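Local atomic coordinates of arginase (Trypanosoma brucei brucei, PDB entry 4RHJ), a protein that is of unknown function, adopting the arginase-deacetylase fold of an enzyme family that hydrolyses arginine or agmatine but having evolved without the binuclear manganese cluster. Residues Leu185-Arg199 with Lys207-Met219. Residues are numbered along the deposited sequence; the frame is centred on the assembly and turned at random.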
loop_
_atom_site.group_PDB
_atom_site.type_symbol
_atom_site.label_atom_id
_atom_site.label_comp_id
_atom_site.label_asym_id
_atom_site.label_seq_id
_atom_site.Cartn_x
_atom_site.Cartn_y
_atom_site.Cartn_z
ATOM N N LEU A 185 29.114 12.135 11.583
ATOM C CA LEU A 185 29.972 12.541 10.474
ATOM C C LEU A 185 31.017 13.553 10.905
ATOM O O LEU A 185 32.209 13.367 10.667
ATOM C CB LEU A 185 29.129 13.118 9.338
ATOM C CG LEU A 185 28.395 12.046 8.543
ATOM C CD1 LEU A 185 27.433 12.682 7.579
ATOM C CD2 LEU A 185 29.398 11.178 7.811
ATOM N N ASP A 186 30.563 14.619 11.555
ATOM C CA ASP A 186 31.453 15.696 11.945
ATOM C C ASP A 186 32.429 15.271 13.023
ATOM O O ASP A 186 33.463 15.909 13.215
ATOM C CB ASP A 186 30.651 16.897 12.416
ATOM C CG ASP A 186 30.055 17.673 11.272
ATOM O OD1 ASP A 186 28.833 17.577 11.059
ATOM O OD2 ASP A 186 30.815 18.369 10.573
ATOM N N LYS A 187 32.099 14.194 13.729
ATOM C CA LYS A 187 32.981 13.658 14.759
ATOM C C LYS A 187 33.979 12.684 14.143
ATOM O O LYS A 187 34.835 12.135 14.837
ATOM C CB LYS A 187 32.173 12.979 15.869
ATOM C CG LYS A 187 31.932 13.888 17.082
ATOM C CD LYS A 187 31.227 13.168 18.228
ATOM C CE LYS A 187 31.496 13.859 19.576
ATOM N NZ LYS A 187 32.887 13.622 20.092
ATOM N N GLY A 188 33.870 12.492 12.831
ATOM C CA GLY A 188 34.744 11.592 12.105
ATOM C C GLY A 188 34.749 10.200 12.691
ATOM O O GLY A 188 35.772 9.521 12.698
ATOM N N LEU A 189 33.603 9.788 13.210
ATOM C CA LEU A 189 33.418 8.432 13.706
ATOM C C LEU A 189 32.968 7.576 12.535
ATOM O O LEU A 189 33.192 6.375 12.488
ATOM C CB LEU A 189 32.391 8.399 14.845
ATOM C CG LEU A 189 32.690 9.255 16.087
ATOM C CD1 LEU A 189 31.580 9.128 17.106
ATOM C CD2 LEU A 189 34.018 8.879 16.723
ATOM N N LEU A 190 32.359 8.244 11.566
ATOM C CA LEU A 190 31.781 7.593 10.407
ATOM C C LEU A 190 32.733 7.598 9.227
ATOM O O LEU A 190 33.079 8.657 8.704
ATOM C CB LEU A 190 30.475 8.283 10.027
ATOM C CG LEU A 190 29.215 7.505 10.375
ATOM C CD1 LEU A 190 29.405 6.737 11.672
ATOM C CD2 LEU A 190 28.010 8.429 10.449
ATOM N N LYS A 191 33.149 6.410 8.803
ATOM C CA LYS A 191 33.998 6.295 7.624
ATOM C C LYS A 191 33.133 6.254 6.354
ATOM O O LYS A 191 33.650 6.126 5.243
ATOM C CB LYS A 191 34.888 5.052 7.718
ATOM C CG LYS A 191 36.326 5.255 7.241
ATOM C CD LYS A 191 37.192 5.958 8.291
ATOM C CE LYS A 191 38.672 5.925 7.895
ATOM N NZ LYS A 191 39.598 6.565 8.885
ATOM N N GLY A 192 31.814 6.368 6.526
ATOM C CA GLY A 192 30.896 6.409 5.398
ATOM C C GLY A 192 29.422 6.331 5.758
ATOM O O GLY A 192 29.065 5.709 6.750
ATOM N N VAL A 193 28.578 6.968 4.945
ATOM C CA VAL A 193 27.126 6.891 5.099
ATOM C C VAL A 193 26.421 6.473 3.812
ATOM O O VAL A 193 26.554 7.113 2.778
ATOM C CB VAL A 193 26.518 8.236 5.552
ATOM C CG1 VAL A 193 24.993 8.150 5.591
ATOM C CG2 VAL A 193 27.060 8.645 6.912
ATOM N N VAL A 194 25.659 5.392 3.902
ATOM C CA VAL A 194 24.788 4.953 2.830
ATOM C C VAL A 194 23.342 5.327 3.165
ATOM O O VAL A 194 22.730 4.744 4.055
ATOM C CB VAL A 194 24.911 3.429 2.608
ATOM C CG1 VAL A 194 24.269 3.026 1.321
ATOM C CG2 VAL A 194 26.380 3.001 2.601
ATOM N N SER A 195 22.805 6.322 2.471
ATOM C CA SER A 195 21.438 6.769 2.730
ATOM C C SER A 195 20.465 6.278 1.675
ATOM O O SER A 195 20.569 6.630 0.506
ATOM C CB SER A 195 21.390 8.285 2.811
ATOM O OG SER A 195 21.849 8.712 4.079
ATOM N N VAL A 196 19.496 5.480 2.100
ATOM C CA VAL A 196 18.598 4.808 1.167
ATOM C C VAL A 196 17.146 5.284 1.340
ATOM O O VAL A 196 16.679 5.473 2.455
ATOM C CB VAL A 196 18.681 3.258 1.343
ATOM C CG1 VAL A 196 17.828 2.534 0.306
ATOM C CG2 VAL A 196 20.132 2.775 1.261
ATOM N N GLY A 197 16.440 5.495 0.234
ATOM C CA GLY A 197 15.036 5.847 0.302
ATOM C C GLY A 197 14.687 7.322 0.399
ATOM O O GLY A 197 13.512 7.652 0.374
ATOM N N ASN A 198 15.683 8.201 0.484
ATOM C CA ASN A 198 15.449 9.646 0.597
ATOM C C ASN A 198 14.499 10.186 -0.480
ATOM O O ASN A 198 14.646 9.856 -1.653
ATOM C CB ASN A 198 16.778 10.412 0.524
ATOM C CG ASN A 198 17.565 10.372 1.817
ATOM O OD1 ASN A 198 18.479 11.163 2.003
ATOM N ND2 ASN A 198 17.223 9.451 2.710
ATOM N N ARG A 199 13.523 11.006 -0.091
ATOM C CA ARG A 199 12.677 11.678 -1.088
ATOM C C ARG A 199 12.284 13.106 -0.708
ATOM O O ARG A 199 11.542 13.756 -1.428
ATOM C CB ARG A 199 11.417 10.848 -1.386
ATOM C CG ARG A 199 10.592 10.424 -0.181
ATOM C CD ARG A 199 9.594 9.310 -0.541
ATOM N NE ARG A 199 8.760 8.952 0.602
ATOM C CZ ARG A 199 9.100 8.078 1.542
ATOM N NH1 ARG A 199 10.245 7.423 1.465
ATOM N NH2 ARG A 199 8.264 7.850 2.547
ATOM N N LYS A 207 24.255 19.785 -0.167
ATOM C CA LYS A 207 25.571 20.390 -0.024
ATOM C C LYS A 207 26.382 19.555 0.958
ATOM O O LYS A 207 27.543 19.246 0.704
ATOM C CB LYS A 207 25.484 21.858 0.415
ATOM C CG LYS A 207 24.741 22.126 1.710
ATOM C CD LYS A 207 24.750 23.608 2.070
ATOM C CE LYS A 207 23.597 24.368 1.436
ATOM N NZ LYS A 207 23.604 24.353 -0.052
ATOM N N VAL A 208 25.745 19.148 2.049
ATOM C CA VAL A 208 26.397 18.336 3.069
ATOM C C VAL A 208 26.708 16.940 2.529
ATOM O O VAL A 208 27.524 16.213 3.098
ATOM C CB VAL A 208 25.529 18.220 4.346
ATOM C CG1 VAL A 208 24.700 16.976 4.299
ATOM C CG2 VAL A 208 26.389 18.195 5.586
ATOM N N ARG A 209 26.060 16.570 1.428
ATOM C CA ARG A 209 26.278 15.262 0.813
ATOM C C ARG A 209 27.612 15.176 0.077
ATOM O O ARG A 209 28.449 14.345 0.413
ATOM C CB ARG A 209 25.143 14.923 -0.153
ATOM C CG ARG A 209 23.922 14.283 0.492
ATOM C CD ARG A 209 22.821 14.153 -0.545
ATOM N NE ARG A 209 21.696 13.339 -0.103
ATOM C CZ ARG A 209 20.733 12.904 -0.911
ATOM N NH1 ARG A 209 20.764 13.193 -2.205
ATOM N NH2 ARG A 209 19.742 12.170 -0.428
ATOM N N LYS A 210 27.816 16.020 -0.930
ATOM C CA LYS A 210 29.043 15.931 -1.717
ATOM C C LYS A 210 30.239 16.500 -0.958
ATOM O O LYS A 210 31.375 16.428 -1.426
ATOM C CB LYS A 210 28.877 16.649 -3.058
ATOM C CG LYS A 210 29.178 18.140 -3.028
ATOM C CD LYS A 210 29.034 18.745 -4.418
ATOM C CE LYS A 210 29.848 17.978 -5.442
ATOM N NZ LYS A 210 29.633 18.488 -6.817
ATOM N N LEU A 211 29.975 17.067 0.215
ATOM C CA LEU A 211 31.025 17.617 1.063
ATOM C C LEU A 211 31.532 16.567 2.043
ATOM O O LEU A 211 32.676 16.638 2.497
ATOM C CB LEU A 211 30.528 18.851 1.814
ATOM C CG LEU A 211 31.022 20.197 1.281
ATOM C CD1 LEU A 211 30.008 21.291 1.563
ATOM C CD2 LEU A 211 32.369 20.536 1.907
ATOM N N HIS A 212 30.681 15.591 2.362
ATOM C CA HIS A 212 31.110 14.464 3.179
ATOM C C HIS A 212 31.039 13.148 2.410
ATOM O O HIS A 212 30.963 12.071 3.006
ATOM C CB HIS A 212 30.297 14.377 4.465
ATOM C CG HIS A 212 31.146 14.194 5.682
ATOM N ND1 HIS A 212 31.004 14.964 6.817
ATOM C CD2 HIS A 212 32.173 13.345 5.931
ATOM C CE1 HIS A 212 31.895 14.585 7.717
ATOM N NE2 HIS A 212 32.617 13.606 7.204
ATOM N N LYS A 213 31.060 13.267 1.084
ATOM C CA LYS A 213 31.290 12.159 0.156
ATOM C C LYS A 213 30.561 10.860 0.507
ATOM O O LYS A 213 31.124 9.772 0.371
ATOM C CB LYS A 213 32.797 11.901 0.046
ATOM C CG LYS A 213 33.589 13.107 -0.479
ATOM C CD LYS A 213 35.101 12.925 -0.316
ATOM C CE LYS A 213 35.863 14.200 -0.631
ATOM N NZ LYS A 213 35.411 15.337 0.218
ATOM N N MET A 214 29.311 10.984 0.951
ATOM C CA MET A 214 28.503 9.828 1.310
ATOM C C MET A 214 27.725 9.355 0.101
ATOM O O MET A 214 27.527 10.103 -0.852
ATOM C CB MET A 214 27.553 10.157 2.463
ATOM C CG MET A 214 26.229 10.779 2.068
ATOM S SD MET A 214 25.193 11.044 3.515
ATOM C CE MET A 214 26.103 12.359 4.322
ATOM N N PHE A 215 27.294 8.103 0.129
ATOM C CA PHE A 215 26.533 7.561 -0.987
ATOM C C PHE A 215 25.045 7.555 -0.659
ATOM O O PHE A 215 24.637 7.478 0.501
ATOM C CB PHE A 215 27.016 6.153 -1.354
ATOM C CG PHE A 215 26.649 5.734 -2.751
ATOM C CD1 PHE A 215 26.965 6.542 -3.832
ATOM C CD2 PHE A 215 26.001 4.534 -2.987
ATOM C CE1 PHE A 215 26.631 6.165 -5.117
ATOM C CE2 PHE A 215 25.663 4.152 -4.281
ATOM C CZ PHE A 215 25.979 4.969 -5.342
ATOM N N TYR A 216 24.232 7.663 -1.696
ATOM C CA TYR A 216 22.802 7.760 -1.505
ATOM C C TYR A 216 22.037 7.123 -2.660
ATOM O O TYR A 216 22.562 6.962 -3.762
ATOM C CB TYR A 216 22.386 9.225 -1.317
ATOM C CG TYR A 216 23.191 10.224 -2.122
ATOM C CD1 TYR A 216 22.726 10.696 -3.343
ATOM C CD2 TYR A 216 24.405 10.721 -1.646
ATOM C CE1 TYR A 216 23.452 11.623 -4.071
ATOM C CE2 TYR A 216 25.136 11.638 -2.367
ATOM C CZ TYR A 216 24.655 12.086 -3.575
ATOM O OH TYR A 216 25.388 13.007 -4.285
ATOM N N MET A 217 20.800 6.732 -2.368
ATOM C CA MET A 217 19.883 6.166 -3.342
ATOM C C MET A 217 18.471 6.609 -3.023
ATOM O O MET A 217 17.781 5.953 -2.258
ATOM C CB MET A 217 19.949 4.637 -3.357
ATOM C CG MET A 217 21.254 4.050 -3.867
ATOM S SD MET A 217 22.042 2.933 -2.685
ATOM C CE MET A 217 22.687 4.102 -1.501
ATOM N N ASP A 218 18.054 7.723 -3.617
ATOM C CA ASP A 218 16.690 8.226 -3.493
ATOM C C ASP A 218 15.748 7.304 -4.266
ATOM O O ASP A 218 16.195 6.547 -5.103
ATOM C CB ASP A 218 16.601 9.663 -4.010
ATOM C CG ASP A 218 17.570 10.604 -3.301
ATOM O OD1 ASP A 218 18.513 10.113 -2.655
ATOM O OD2 ASP A 218 17.395 11.834 -3.398
ATOM N N MET A 219 14.454 7.361 -3.978
ATOM C CA MET A 219 13.483 6.463 -4.614
ATOM C C MET A 219 13.528 6.460 -6.152
ATOM O O MET A 219 13.193 7.438 -6.835
ATOM C CB MET A 219 12.075 6.813 -4.138
ATOM C CG MET A 219 11.886 6.686 -2.647
ATOM S SD MET A 219 11.856 4.989 -2.033
ATOM C CE MET A 219 10.553 4.282 -3.033
HETATM O O HOH W 1 21.307 11.373 2.270
#
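F215 N gives a hydrogen bond to V193 O, S195 N to F215 O, M217 N to S195 O and G197 N to M217 O, each at 2.9 Å, the alternating backbone ladder of two parallel strands whose axes run 7° apart. With helix 203-211 the strands form a beta-alpha-beta unit at one margin of the parallel sheet of the arginase-deacetylase fold, where 215-217 is one of the two edge strands within the chain.

Side chains divide between the two faces. On the one carrying V194, V196 and M217, the thioether chain of M217 bends at both chi2 and chi3, which brings CE back over the neighbouring strand, to 3.4 Å from V194 CG1, a tight carbon pair. On the side of V193 and S195, M214, just ahead of strand 215-217, lies beside V193, pointing the same way, SD 3.6 Å from V193 CG1, and its bend at chi3 (69°) turns CE toward L185 CD1. L185 in turn lies over one face of the H212 imidazole: L185 CD2 stands 4.0 Å from the centroid of the H212 ring and 7° off the normal, a CH-pi contact joining the end of helix 180-186 to the residue following helix 203-211.

From helix 203-211 the R209 chain, extended from CG to NE, runs along the strand direction to N198 and D218, just past the strand ends, one guanidinium face against Y216 CG. Its NH2 donates to N198 OD1 at 2.9 Å, close to the guanidinium plane, and makes a longer salt bridge to D218 OD1 on the syn side of the carboxylate; D218 OD2 is hydrogen-bonded to Y75 OH of the second subunit. N198 ND2 is held by S169 O, which helps fix the amide's rotation. A water bridges the same two groups, donating to N198 OD1 at 2.8 Å and accepting from R209 NE at 3.1 Å.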